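Local coordinates for protein superoxide dismutase 1 (Perkinsus marinus, PDB 2CW2) that probably converts superoxide radicals into hydrogen peroxide and oxygen, as an iron-dependent member of the iron/manganese superoxide dismutase family, at residues Phe216-Asp219 and Asn220-Lys223. Sequence-based numbering, arbitrary orientation.
Sequences FVND and NVAK
Four successive i to i+4 backbone bonds join Phe216, Val217, Asn218 and Asp219 to Asn220, Val221, Ala222 and Lys223, a compact example of how an alpha-helix spends its amides on its own preceding turn. Ala222 N reaches Asn218 O over 2.9 Å, with 166° at the hydrogen, and Val221 N meets Val217 O at 3.0 Å. Asn220 N closes on Phe216 O at 2.9 Å, and Lys223 N bonds to Asp219 O at 3.0 Å.

On one flank the side chain of Asn220 lies over a face of the Phe216 ring, its amide plane nearly perpendicular to the ring, 82° apart, and the end of the amide set toward the rim rather than the centre. The ring gets there because Phe216 CG stands anti to its own N (chi1 175°), which sets the phenyl beside the carbonyl carbon of Phe216, on the flank where Asn220 emerges one turn later.

This is the last helix of the C-terminal domain of the Fe/Mn superoxide dismutase fold, and it packs against helix 122-132, the edge strand 181-187 of the three-stranded antiparallel sheet, and helix 93-110, which carries the iron ligand His105. There Phe216 makes an edge-to-face contact with Phe107, which also touches Asn220. Val217 and Val221, one turn apart, are buried against helix 122-132; Val221 CG2 also lies 3.5 Å from Val217 O. Beside them, Asn218 reaches the start of helix 122-132, where OD1 accepts from Ile124 N, while ND2 donates to the carbonyl of Thr121 just ahead of that helix.

Across the exposed side, Lys223 runs extended back over the preceding turn, CG lying 3.5 Å from Asp219 O, and then bends at its last torsion. Its NZ stays 4.9 Å from Asp219 OD2, beyond salt-bridge contact, although the opposite charges may still attract weakly.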
# COMPACT_ATOMS: atom_id res chain seq x y z
N PHE A 216 9.83 -24.59 -7.10
CA PHE A 216 10.68 -23.44 -6.81
C PHE A 216 11.00 -23.37 -5.33
O PHE A 216 12.17 -23.18 -4.94
CB PHE A 216 9.99 -22.14 -7.27
CG PHE A 216 10.74 -20.86 -6.92
CD1 PHE A 216 11.97 -20.56 -7.51
CD2 PHE A 216 10.20 -19.96 -6.01
CE1 PHE A 216 12.63 -19.35 -7.20
CE2 PHE A 216 10.87 -18.78 -5.70
CZ PHE A 216 12.07 -18.48 -6.30
N VAL A 217 9.97 -23.55 -4.50
CA VAL A 217 10.16 -23.57 -3.05
C VAL A 217 11.18 -24.64 -2.68
O VAL A 217 12.12 -24.37 -1.93
CB VAL A 217 8.85 -23.74 -2.29
CG1 VAL A 217 9.09 -23.79 -0.75
CG2 VAL A 217 7.88 -22.58 -2.62
N ASN A 218 11.01 -25.86 -3.22
CA ASN A 218 11.94 -26.95 -2.93
C ASN A 218 13.37 -26.69 -3.43
O ASN A 218 14.34 -27.08 -2.78
CB ASN A 218 11.38 -28.28 -3.46
CG ASN A 218 10.54 -29.01 -2.42
OD1 ASN A 218 10.85 -29.00 -1.22
ND2 ASN A 218 9.46 -29.64 -2.88
N ASP A 219 13.50 -26.02 -4.57
CA ASP A 219 14.81 -25.58 -5.04
C ASP A 219 15.45 -24.62 -4.02
O ASP A 219 16.65 -24.67 -3.77
CB ASP A 219 14.71 -24.87 -6.39
CG ASP A 219 14.37 -25.80 -7.55
OD1 ASP A 219 14.55 -27.04 -7.43
OD2 ASP A 219 13.94 -25.37 -8.65
N ASN A 220 14.65 -23.71 -3.45
CA ASN A 220 15.19 -22.78 -2.45
C ASN A 220 15.68 -23.54 -1.22
O ASN A 220 16.72 -23.22 -0.64
CB ASN A 220 14.15 -21.73 -2.03
CG ASN A 220 13.68 -20.86 -3.21
OD1 ASN A 220 12.54 -20.37 -3.23
ND2 ASN A 220 14.55 -20.66 -4.18
N VAL A 221 14.90 -24.55 -0.83
CA VAL A 221 15.29 -25.41 0.29
C VAL A 221 16.64 -26.08 0.01
O VAL A 221 17.55 -26.02 0.85
CB VAL A 221 14.22 -26.48 0.57
CG1 VAL A 221 14.75 -27.58 1.54
CG2 VAL A 221 12.92 -25.82 1.12
N ALA A 222 16.73 -26.72 -1.15
CA ALA A 222 17.92 -27.46 -1.57
C ALA A 222 19.16 -26.57 -1.57
O ALA A 222 20.22 -26.97 -1.10
CB ALA A 222 17.70 -28.04 -2.98
N LYS A 223 19.02 -25.37 -2.12
CA LYS A 223 20.12 -24.42 -2.19
C LYS A 223 20.60 -23.93 -0.84
O LYS A 223 21.80 -23.67 -0.64
CB LYS A 223 19.73 -23.22 -3.06
CG LYS A 223 19.82 -23.54 -4.55
CD LYS A 223 19.16 -22.46 -5.39
CE LYS A 223 19.43 -22.73 -6.86
NZ LYS A 223 18.32 -23.36 -7.59